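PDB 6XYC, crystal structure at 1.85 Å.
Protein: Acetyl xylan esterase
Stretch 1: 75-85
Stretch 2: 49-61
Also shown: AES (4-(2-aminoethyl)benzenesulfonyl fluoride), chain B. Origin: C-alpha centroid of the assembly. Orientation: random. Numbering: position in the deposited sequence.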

# COMPACT_ATOMS: atom_id res chain seq x y z
N ILE A 75 -5.95 7.04 7.27
CA ILE A 75 -7.05 6.62 6.42
C ILE A 75 -6.82 5.17 6.05
O ILE A 75 -5.90 4.86 5.28
CB ILE A 75 -7.17 7.50 5.17
CG1 ILE A 75 -7.27 8.98 5.58
CG2 ILE A 75 -8.38 7.11 4.35
CD1 ILE A 75 -5.96 9.73 5.48
N SER A 76 -7.64 4.27 6.58
CA SER A 76 -7.54 2.84 6.30
C SER A 76 -8.60 2.46 5.27
O SER A 76 -9.79 2.70 5.50
CB SER A 76 -7.70 2.03 7.58
OG SER A 76 -7.44 0.65 7.34
N ILE A 77 -8.17 1.86 4.17
CA ILE A 77 -9.04 1.66 3.02
C ILE A 77 -9.30 0.18 2.80
O ILE A 77 -8.44 -0.68 3.06
CB ILE A 77 -8.46 2.30 1.74
CG1 ILE A 77 -7.14 1.61 1.35
CG2 ILE A 77 -8.23 3.79 1.94
CD1 ILE A 77 -6.62 2.03 -0.01
N ASN A 78 -10.50 -0.12 2.30
CA ASN A 78 -10.78 -1.41 1.69
C ASN A 78 -10.43 -1.38 0.20
O ASN A 78 -10.37 -0.32 -0.42
CB ASN A 78 -12.26 -1.78 1.86
CG ASN A 78 -12.59 -2.23 3.27
OD1 ASN A 78 -11.72 -2.61 4.05
ND2 ASN A 78 -13.88 -2.19 3.60
N HIS A 79 -10.18 -2.56 -0.36
CA HIS A 79 -10.09 -2.74 -1.80
C HIS A 79 -10.85 -4.01 -2.15
O HIS A 79 -11.16 -4.82 -1.27
CB HIS A 79 -8.64 -2.82 -2.29
CG HIS A 79 -7.88 -4.00 -1.78
ND1 HIS A 79 -8.11 -5.29 -2.23
CD2 HIS A 79 -6.90 -4.10 -0.85
CE1 HIS A 79 -7.30 -6.12 -1.60
NE2 HIS A 79 -6.56 -5.42 -0.75
N ARG A 80 -11.18 -4.17 -3.43
CA ARG A 80 -11.95 -5.33 -3.84
C ARG A 80 -11.11 -6.60 -3.76
O ARG A 80 -9.89 -6.57 -3.92
CB ARG A 80 -12.47 -5.15 -5.27
CG ARG A 80 -13.74 -4.32 -5.37
CD ARG A 80 -14.07 -4.03 -6.82
NE ARG A 80 -13.14 -3.08 -7.41
CZ ARG A 80 -13.07 -2.79 -8.70
NH1 ARG A 80 -13.90 -3.37 -9.56
NH2 ARG A 80 -12.18 -1.91 -9.14
N SER A 81 -11.79 -7.71 -3.49
CA SER A 81 -11.12 -9.00 -3.41
C SER A 81 -10.69 -9.47 -4.80
O SER A 81 -11.38 -9.24 -5.80
CB SER A 81 -12.06 -10.04 -2.79
OG SER A 81 -11.54 -11.36 -2.93
N SER A 82 -9.53 -10.11 -4.86
CA SER A 82 -9.10 -10.74 -6.10
C SER A 82 -10.13 -11.74 -6.60
O SER A 82 -10.17 -12.03 -7.80
CB SER A 82 -7.75 -11.44 -5.91
OG SER A 82 -7.86 -12.50 -4.98
N MET A 83 -10.97 -12.28 -5.71
CA MET A 83 -11.97 -13.25 -6.11
C MET A 83 -13.21 -12.61 -6.72
O MET A 83 -14.00 -13.32 -7.34
CB MET A 83 -12.37 -14.11 -4.91
CG MET A 83 -11.25 -15.00 -4.40
SD MET A 83 -11.71 -15.85 -2.89
CE MET A 83 -11.77 -14.48 -1.75
N GLU A 84 -13.39 -11.30 -6.58
CA GLU A 84 -14.51 -10.59 -7.19
C GLU A 84 -14.11 -9.71 -8.36
O GLU A 84 -14.97 -9.38 -9.18
CB GLU A 84 -15.26 -9.74 -6.14
CG GLU A 84 -14.51 -8.52 -5.64
CD GLU A 84 -15.26 -7.80 -4.52
OE1 GLU A 84 -16.46 -7.51 -4.69
OE2 GLU A 84 -14.64 -7.51 -3.48
N ALA A 85 -12.84 -9.34 -8.47
CA ALA A 85 -12.37 -8.51 -9.57
C ALA A 85 -10.88 -8.75 -9.73
O ALA A 85 -10.14 -8.71 -8.74
CB ALA A 85 -12.63 -7.03 -9.31
C3 AES B . 0.85 -14.62 0.57
C2 AES B . 0.70 -13.63 1.49
C1 AES B . 0.64 -12.33 1.08
S AES B . 0.41 -11.13 2.31
O1S AES B . -0.85 -10.38 2.06
O2S AES B . 0.06 -11.80 3.56
C6 AES B . 0.72 -11.99 -0.23
C5 AES B . 0.87 -12.99 -1.17
C4 AES B . 0.92 -14.31 -0.77
C7 AES B . 1.11 -15.45 -1.82
C8 AES B . 2.38 -15.20 -2.67
N8 AES B . 2.68 -16.42 -3.34
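Stretch 2, residues 49-61: AWFANNAKAMASA

Stretch 2 lies on stretch 1 through a largely polar, roughly antiparallel contact held by five hydrogen bonds, three of them between a side chain and a backbone group, burying 714 Å² over both sides. Direction follows from the register of nearest CA atoms: Ser 76 CA lies 5.3 Å from Lys 56 CA, Arg 80 CA 4.9 Å from Asn 53 CA, and Ser 81 CA 4.7 Å from Phe 51 CA, so one chain ascends as the other descends. Residues 49-55 form a loop, with Trp 50 at positive phi (68/6), and Ala 55 occupies the N-cap position before the helix 56-61. That helix crosses strand 75-77 at 143°, with a closest axial approach of 7.3 Å.

At the helical end, Ser 76 points toward the helix, in rotamer t, and its OG donates to Lys 56 O at 2.6 Å; Ala 59 CB packs 3.6 Å from the same OG. Lys 56 N donates to Asn 78 OD1 at 3.1 Å, a weak bond because its angle at hydrogen is only 133°. A water accepts from Asn 78 ND2 (2.8 Å) and donates to Asn 54 O (3.2 Å), adding an indirect link.

Midway, the backbones come close enough for a CA-H...O contact, Asn 53 CA to His 79 O at 3.0 Å. Asn 53 ND2 donates to Glu 84 OE2 (3.0 Å, 167°), an oxygen that also accepts from Ser 81 N at 2.9 Å, so the carboxylate joins the turn of stretch 1 to stretch 2.

Beyond it, Ser 82 N donates to Trp 50 O (2.9 Å, 166°) and Ser 81 OG to Phe 51 O (2.7 Å). Apolar packing is modest here: Met 83 CE approaches Phe 51 CD1 at 3.9 Å, with the sulfur oblique to the ring.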

# COMPACT_ATOMS: atom_id res chain seq x y z
N ALA A 49 -3.25 -11.35 1.13
CA ALA A 49 -2.99 -12.04 -0.13
C ALA A 49 -3.99 -11.60 -1.20
O ALA A 49 -4.38 -12.38 -2.07
CB ALA A 49 -3.02 -13.56 0.05
N TRP A 50 -4.43 -10.34 -1.12
CA TRP A 50 -5.39 -9.70 -2.02
C TRP A 50 -6.80 -10.26 -1.89
O TRP A 50 -7.69 -9.86 -2.66
CB TRP A 50 -4.94 -9.78 -3.48
CG TRP A 50 -3.62 -9.12 -3.74
CD1 TRP A 50 -3.36 -7.78 -3.72
CD2 TRP A 50 -2.38 -9.76 -4.05
NE1 TRP A 50 -2.03 -7.55 -3.98
CE2 TRP A 50 -1.40 -8.75 -4.19
CE3 TRP A 50 -1.99 -11.09 -4.21
CZ2 TRP A 50 -0.08 -9.03 -4.50
CZ3 TRP A 50 -0.67 -11.37 -4.52
CH2 TRP A 50 0.27 -10.34 -4.65
N PHE A 51 -7.06 -11.15 -0.92
CA PHE A 51 -8.34 -11.84 -0.87
C PHE A 51 -9.42 -11.05 -0.12
O PHE A 51 -10.61 -11.25 -0.37
CB PHE A 51 -8.21 -13.22 -0.20
CG PHE A 51 -7.57 -14.28 -1.06
CD1 PHE A 51 -7.90 -14.41 -2.40
CD2 PHE A 51 -6.64 -15.15 -0.50
CE1 PHE A 51 -7.31 -15.39 -3.18
CE2 PHE A 51 -6.04 -16.12 -1.27
CZ PHE A 51 -6.38 -16.25 -2.61
N ALA A 52 -9.04 -10.19 0.82
CA ALA A 52 -10.02 -9.54 1.69
C ALA A 52 -10.49 -8.22 1.10
O ALA A 52 -9.71 -7.48 0.50
CB ALA A 52 -9.43 -9.31 3.08
N ASN A 53 -11.78 -7.94 1.27
CA ASN A 53 -12.37 -6.68 0.81
C ASN A 53 -12.98 -5.87 1.95
O ASN A 53 -13.70 -4.90 1.68
CB ASN A 53 -13.43 -6.95 -0.27
CG ASN A 53 -14.63 -7.74 0.25
OD1 ASN A 53 -14.76 -7.98 1.45
ND2 ASN A 53 -15.51 -8.13 -0.66
N ASN A 54 -12.70 -6.23 3.21
CA ASN A 54 -13.42 -5.64 4.33
C ASN A 54 -12.56 -5.51 5.59
O ASN A 54 -13.12 -5.37 6.69
CB ASN A 54 -14.65 -6.49 4.66
CG ASN A 54 -14.30 -7.92 4.98
OD1 ASN A 54 -13.14 -8.32 4.85
ND2 ASN A 54 -15.28 -8.70 5.38
N ALA A 55 -11.24 -5.52 5.47
CA ALA A 55 -10.37 -5.68 6.63
C ALA A 55 -9.71 -4.38 7.06
O ALA A 55 -8.70 -4.41 7.77
CB ALA A 55 -9.29 -6.73 6.34
N LYS A 56 -10.27 -3.23 6.67
CA LYS A 56 -9.63 -1.96 6.99
C LYS A 56 -9.45 -1.77 8.49
O LYS A 56 -8.49 -1.13 8.93
CB LYS A 56 -10.43 -0.80 6.40
CG LYS A 56 -11.92 -0.80 6.73
CD LYS A 56 -12.61 0.40 6.07
CE LYS A 56 -14.12 0.26 6.11
NZ LYS A 56 -14.65 0.28 7.52
N ALA A 57 -10.36 -2.32 9.30
CA ALA A 57 -10.22 -2.19 10.75
C ALA A 57 -9.01 -2.96 11.27
O ALA A 57 -8.41 -2.56 12.27
CB ALA A 57 -11.49 -2.67 11.45
N MET A 58 -8.64 -4.05 10.61
CA MET A 58 -7.47 -4.80 11.04
C MET A 58 -6.20 -3.99 10.84
O MET A 58 -5.31 -4.01 11.69
CB MET A 58 -7.39 -6.13 10.28
CG MET A 58 -8.20 -7.25 10.93
SD MET A 58 -8.36 -8.72 9.90
CE MET A 58 -8.87 -9.92 11.13
N ALA A 59 -6.09 -3.30 9.70
CA ALA A 59 -4.93 -2.44 9.46
C ALA A 59 -4.84 -1.35 10.51
O ALA A 59 -3.77 -1.09 11.07
CB ALA A 59 -5.00 -1.85 8.05
N SER A 60 -5.97 -0.69 10.80
CA SER A 60 -5.97 0.39 11.78
C SER A 60 -5.53 -0.12 13.15
O SER A 60 -4.75 0.54 13.84
CB SER A 60 -7.36 1.02 11.87
OG SER A 60 -7.70 1.68 10.66
N ALA A 61 -6.05 -1.28 13.56
CA ALA A 61 -5.64 -1.85 14.83
C ALA A 61 -4.17 -2.23 14.82
O ALA A 61 -3.51 -2.18 15.86
CB ALA A 61 -6.48 -3.08 15.17
O HOH W 1 -5.31 -13.11 -4.59
O HOH W 2 -15.33 -3.29 5.70